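Local coordinates for protein thermosome subunit (Methanococcoides burtonii, PDB 3AQ1) that probably binds and hydrolyses ATP to help unfolded proteins fold, as a predominantly monomeric group II chaperonin of an Antarctic archaeon, at residues A[150-155]-A[168-173]; A[159-164]-A[325-330]. All blocks are in the same frame, centred on the assembly; numbering follows the deposited sequence.

Contact 1. Residues A[150-155]-A[168-173]; sequences NIKIEK and DGLVID
K152, its CG anti to the backbone N (chi1 167°) and its chain extended beyond, delivers NZ across to the main-chain O of V171. The bond of 2.9 Å between K152 NZ and V171 O lies in the carbonyl plane, with a C=O...N angle of 157°. L170 crosses the lysine chain at about a right angle, and its CD1 rests 3.8 Å from K152 CD. Strands 151-155 and 169-172 do not pair; their axes come no closer than 8.2 Å, and side chains bridge the gap. The first belongs to the three-stranded sheet of the intermediate domain and the second pairs with strand 310-317 in the apical sheet, so the contact joins the two sheets where the chain passes between domains. E154, bent at chi2, brings OE1 to K152 NZ in a salt bridge of 3.3 Å. A second salt bridge, to D271 on helix 269-279, would probably favour the charged ammonium. A water accepts from K152 NZ and D173 N and donates to E154 OE1. E154 and D173 cross nearly perpendicularly, carboxylate planes 60° apart; E154 OE2 lies 3.5 Å from D173 CB and 4.1 Å from the like-charged D173 OD2, a repulsion the water and lysine probably ease.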
loop_
_atom_site.group_PDB
_atom_site.type_symbol
_atom_site.label_atom_id
_atom_site.label_comp_id
_atom_site.label_asym_id
_atom_site.label_seq_id
_atom_site.Cartn_x
_atom_site.Cartn_y
_atom_site.Cartn_z
ATOM N N ASN A 150 -1.084 5.472 8.724
ATOM C CA ASN A 150 -2.315 6.227 8.870
ATOM C C ASN A 150 -3.603 5.402 8.882
ATOM O O ASN A 150 -4.667 5.932 9.178
ATOM C CB ASN A 150 -2.390 7.306 7.794
ATOM C CG ASN A 150 -1.537 8.515 8.130
ATOM O OD1 ASN A 150 -1.305 8.810 9.300
ATOM N ND2 ASN A 150 -1.075 9.222 7.106
ATOM N N ILE A 151 -3.530 4.115 8.553
ATOM C CA ILE A 151 -4.705 3.268 8.713
ATOM C C ILE A 151 -4.448 2.037 9.568
ATOM O O ILE A 151 -3.535 1.274 9.323
ATOM C CB ILE A 151 -5.336 2.898 7.369
ATOM C CG1 ILE A 151 -5.816 4.174 6.675
ATOM C CG2 ILE A 151 -6.492 1.928 7.570
ATOM C CD1 ILE A 151 -6.523 3.953 5.375
ATOM N N LYS A 152 -5.255 1.873 10.602
ATOM C CA LYS A 152 -5.220 0.663 11.399
ATOM C C LYS A 152 -6.542 -0.081 11.222
ATOM O O LYS A 152 -7.616 0.514 11.296
ATOM C CB LYS A 152 -4.997 0.976 12.880
ATOM C CG LYS A 152 -5.270 -0.233 13.758
ATOM C CD LYS A 152 -5.208 0.065 15.236
ATOM C CE LYS A 152 -5.724 -1.131 16.009
ATOM N NZ LYS A 152 -5.175 -1.180 17.383
ATOM N N ILE A 153 -6.465 -1.381 10.975
ATOM C CA ILE A 153 -7.675 -2.171 10.885
ATOM C C ILE A 153 -7.829 -2.967 12.156
ATOM O O ILE A 153 -6.920 -3.658 12.579
ATOM C CB ILE A 153 -7.675 -3.113 9.670
ATOM C CG1 ILE A 153 -7.313 -2.333 8.402
ATOM C CG2 ILE A 153 -9.028 -3.710 9.509
ATOM C CD1 ILE A 153 -7.574 -3.082 7.102
ATOM N N GLU A 154 -8.979 -2.818 12.789
ATOM C CA GLU A 154 -9.296 -3.528 14.019
ATOM C C GLU A 154 -10.569 -4.297 13.708
ATOM O O GLU A 154 -11.616 -3.702 13.424
ATOM C CB GLU A 154 -9.522 -2.549 15.178
ATOM C CG GLU A 154 -9.915 -3.208 16.486
ATOM C CD GLU A 154 -8.732 -3.876 17.151
ATOM O OE1 GLU A 154 -7.600 -3.417 16.889
ATOM O OE2 GLU A 154 -8.930 -4.856 17.914
ATOM N N LYS A 155 -10.483 -5.619 13.715
ATOM C CA LYS A 155 -11.621 -6.399 13.256
ATOM C C LYS A 155 -12.597 -6.726 14.378
ATOM O O LYS A 155 -12.231 -7.297 15.405
ATOM C CB LYS A 155 -11.182 -7.643 12.463
ATOM C CG LYS A 155 -10.196 -8.538 13.159
ATOM C CD LYS A 155 -9.249 -9.211 12.174
ATOM C CE LYS A 155 -8.281 -10.112 12.938
ATOM N NZ LYS A 155 -7.178 -10.608 12.080
ATOM N N ASP A 168 -11.982 8.622 13.604
ATOM C CA ASP A 168 -10.976 9.647 13.348
ATOM C C ASP A 168 -10.032 9.763 14.511
ATOM O O ASP A 168 -10.103 10.695 15.294
ATOM C CB ASP A 168 -11.621 10.995 13.024
ATOM C CG ASP A 168 -12.046 11.100 11.566
ATOM O OD1 ASP A 168 -11.194 10.864 10.675
ATOM O OD2 ASP A 168 -13.231 11.412 11.311
ATOM N N GLY A 169 -9.134 8.802 14.593
ATOM C CA GLY A 169 -8.168 8.696 15.657
ATOM C C GLY A 169 -7.555 7.310 15.641
ATOM O O GLY A 169 -7.175 6.814 14.586
ATOM N N LEU A 170 -7.495 6.671 16.807
ATOM C CA LEU A 170 -6.836 5.384 16.991
ATOM C C LEU A 170 -7.577 4.593 18.054
ATOM O O LEU A 170 -7.763 5.085 19.151
ATOM C CB LEU A 170 -5.391 5.607 17.444
ATOM C CG LEU A 170 -4.547 4.363 17.670
ATOM C CD1 LEU A 170 -4.362 3.649 16.357
ATOM C CD2 LEU A 170 -3.197 4.712 18.275
ATOM N N VAL A 171 -7.992 3.370 17.734
ATOM C CA VAL A 171 -8.713 2.515 18.680
ATOM C C VAL A 171 -7.853 1.336 19.165
ATOM O O VAL A 171 -7.267 0.643 18.365
ATOM C CB VAL A 171 -10.015 1.984 18.055
ATOM C CG1 VAL A 171 -10.689 1.024 19.006
ATOM C CG2 VAL A 171 -10.952 3.144 17.701
ATOM N N ILE A 172 -7.761 1.135 20.476
ATOM C CA ILE A 172 -6.899 0.106 21.069
ATOM C C ILE A 172 -7.787 -0.868 21.800
ATOM O O ILE A 172 -8.559 -0.468 22.668
ATOM C CB ILE A 172 -5.946 0.676 22.172
ATOM C CG1 ILE A 172 -5.127 1.844 21.659
ATOM C CG2 ILE A 172 -5.015 -0.407 22.722
ATOM C CD1 ILE A 172 -4.405 1.526 20.409
ATOM N N ASP A 173 -7.681 -2.150 21.470
ATOM C CA ASP A 173 -8.474 -3.163 22.155
ATOM C C ASP A 173 -7.895 -3.467 23.541
ATOM O O ASP A 173 -7.346 -4.543 23.777
ATOM C CB ASP A 173 -8.547 -4.433 21.326
ATOM C CG ASP A 173 -9.582 -5.388 21.840
ATOM O OD1 ASP A 173 -10.496 -4.907 22.536
ATOM O OD2 ASP A 173 -9.484 -6.602 21.552
HETATM O O HOH W 1 -5.702 -3.092 19.481
#

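Contact 2. Residues A[159-164]-A[325-330]; sequences GSIDDS and VLLHGG
The backbone of G159-S164 runs antiparallel to residues 325-330, with CA atoms 4.9 Å apart at S160 and G329 and 4.7 Å apart at S164 and L327, and winds through a 3-10 turn at I161-D163. This is the connection between strands 151-157 and 165-167, which flank strand 323-329 in the mixed three-stranded sheet of the chaperonin intermediate domain; the loop therefore has to cross the central strand. S164 makes the main polar link. Its OG, anti to the carbonyl carbon (chi1 -72°), takes the N-H of H328 at 2.7 Å in an almost straight bond (N-H...O 173°). The same hydroxyl donates weakly to I161 O, tying the turn to the strand through one atom. H328 points toward the loop: its CB lies 3.2 Å from S160 O, and S164 CA sits in plane at the edge of the imidazole. On the apolar side, I161 CG1 approaches L327 CD1 at 4.4 Å, while L127 of helix 121-132 touches both S164 and L327. Within the loop, D163 OD2 accepts the N-H of S160. The S160 N to D163 OD2 distance is 3.1 Å, and the donor comes from above the carboxylate, 54° out of its plane.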
loop_
_atom_site.group_PDB
_atom_site.type_symbol
_atom_site.label_atom_id
_atom_site.label_comp_id
_atom_site.label_asym_id
_atom_site.label_seq_id
_atom_site.Cartn_x
_atom_site.Cartn_y
_atom_site.Cartn_z
ATOM N N GLY A 159 -22.257 -8.729 12.919
ATOM C CA GLY A 159 -22.969 -7.723 12.148
ATOM C C GLY A 159 -22.678 -7.790 10.661
ATOM O O GLY A 159 -22.323 -8.841 10.130
ATOM N N SER A 160 -22.827 -6.651 9.995
ATOM C CA SER A 160 -22.630 -6.532 8.558
ATOM C C SER A 160 -21.436 -5.626 8.276
ATOM O O SER A 160 -21.047 -4.813 9.111
ATOM C CB SER A 160 -23.914 -5.978 7.909
ATOM O OG SER A 160 -23.685 -5.213 6.730
ATOM N N ILE A 161 -20.844 -5.763 7.098
ATOM C CA ILE A 161 -19.758 -4.880 6.714
ATOM C C ILE A 161 -20.254 -3.436 6.709
ATOM O O ILE A 161 -19.467 -2.495 6.735
ATOM C CB ILE A 161 -19.249 -5.243 5.333
ATOM C CG1 ILE A 161 -17.965 -4.495 5.012
ATOM C CG2 ILE A 161 -20.302 -4.942 4.298
ATOM C CD1 ILE A 161 -17.416 -4.888 3.682
ATOM N N ASP A 162 -21.573 -3.273 6.673
ATOM C CA ASP A 162 -22.196 -1.949 6.662
ATOM C C ASP A 162 -22.085 -1.252 8.027
ATOM O O ASP A 162 -22.186 -0.030 8.122
ATOM C CB ASP A 162 -23.670 -2.057 6.249
ATOM C CG ASP A 162 -23.860 -2.196 4.744
ATOM O OD1 ASP A 162 -23.109 -1.546 3.973
ATOM O OD2 ASP A 162 -24.781 -2.944 4.338
ATOM N N ASP A 163 -21.888 -2.043 9.075
ATOM C CA ASP A 163 -21.734 -1.522 10.417
ATOM C C ASP A 163 -20.275 -1.157 10.658
ATOM O O ASP A 163 -19.903 -0.812 11.769
ATOM C CB ASP A 163 -22.145 -2.565 11.464
ATOM C CG ASP A 163 -23.571 -3.047 11.298
ATOM O OD1 ASP A 163 -24.423 -2.258 10.831
ATOM O OD2 ASP A 163 -23.837 -4.221 11.650
ATOM N N SER A 164 -19.433 -1.256 9.639
ATOM C CA SER A 164 -18.042 -0.857 9.823
ATOM C C SER A 164 -17.932 0.651 10.078
ATOM O O SER A 164 -18.684 1.442 9.519
ATOM C CB SER A 164 -17.179 -1.309 8.640
ATOM O OG SER A 164 -17.001 -2.720 8.676
ATOM N N VAL A 325 -10.221 1.753 11.022
ATOM C CA VAL A 325 -11.423 1.112 10.524
ATOM C C VAL A 325 -11.809 0.035 11.522
ATOM O O VAL A 325 -11.074 -0.937 11.688
ATOM C CB VAL A 325 -11.177 0.393 9.181
ATOM C CG1 VAL A 325 -12.451 -0.262 8.718
ATOM C CG2 VAL A 325 -10.644 1.343 8.115
ATOM N N LEU A 326 -12.938 0.205 12.203
ATOM C CA LEU A 326 -13.527 -0.922 12.906
ATOM C C LEU A 326 -14.294 -1.739 11.873
ATOM O O LEU A 326 -15.405 -1.377 11.481
ATOM C CB LEU A 326 -14.458 -0.453 14.018
ATOM C CG LEU A 326 -13.796 0.409 15.082
ATOM C CD1 LEU A 326 -14.801 0.789 16.140
ATOM C CD2 LEU A 326 -12.632 -0.347 15.689
ATOM N N LEU A 327 -13.683 -2.829 11.417
ATOM C CA LEU A 327 -14.255 -3.672 10.365
ATOM C C LEU A 327 -15.207 -4.727 10.922
ATOM O O LEU A 327 -14.810 -5.540 11.762
ATOM C CB LEU A 327 -13.132 -4.362 9.592
ATOM C CG LEU A 327 -13.503 -5.226 8.389
ATOM C CD1 LEU A 327 -14.270 -4.399 7.377
ATOM C CD2 LEU A 327 -12.238 -5.803 7.769
ATOM N N HIS A 328 -16.455 -4.710 10.454
ATOM C CA HIS A 328 -17.445 -5.721 10.847
ATOM C C HIS A 328 -17.758 -6.747 9.743
ATOM O O HIS A 328 -17.752 -6.425 8.555
ATOM C CB HIS A 328 -18.742 -5.051 11.296
ATOM C CG HIS A 328 -18.647 -4.386 12.631
ATOM N ND1 HIS A 328 -18.321 -3.057 12.777
ATOM C CD2 HIS A 328 -18.828 -4.869 13.883
ATOM C CE1 HIS A 328 -18.302 -2.749 14.064
ATOM N NE2 HIS A 328 -18.602 -3.833 14.756
ATOM N N GLY A 329 -18.034 -7.981 10.158
ATOM C CA GLY A 329 -18.442 -9.049 9.259
ATOM C C GLY A 329 -19.429 -9.971 9.957
ATOM O O GLY A 329 -19.621 -9.851 11.166
ATOM N N GLY A 330 -20.053 -10.889 9.219
ATOM C CA GLY A 330 -21.022 -11.785 9.827
ATOM C C GLY A 330 -20.446 -12.600 10.976
ATOM O O GLY A 330 -21.057 -12.714 12.045
#

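Overall arrangement
Contacts 1 and 2 show how one small sheet can serve two boundaries: their centres are 14 Å apart, and strand 151-157 of contact 1 and strand 323-329 of contact 2 are neighbours in one sheet. Main-chain pairing joins them directly, with probable hydrogen bonds of 2.9 Å from V325 N to K152 O and 3.0 Å from L327 N to E154 O; E154 CB also packs on L326 CD2. Contact 1 faces the apical domain, whereas contact 2 covers the C-terminal part of the central strand beside helix 121-132. Their segments alternate along the chain: 159-164 falls between the segments of contact 1, and 168-173 between those of contact 2.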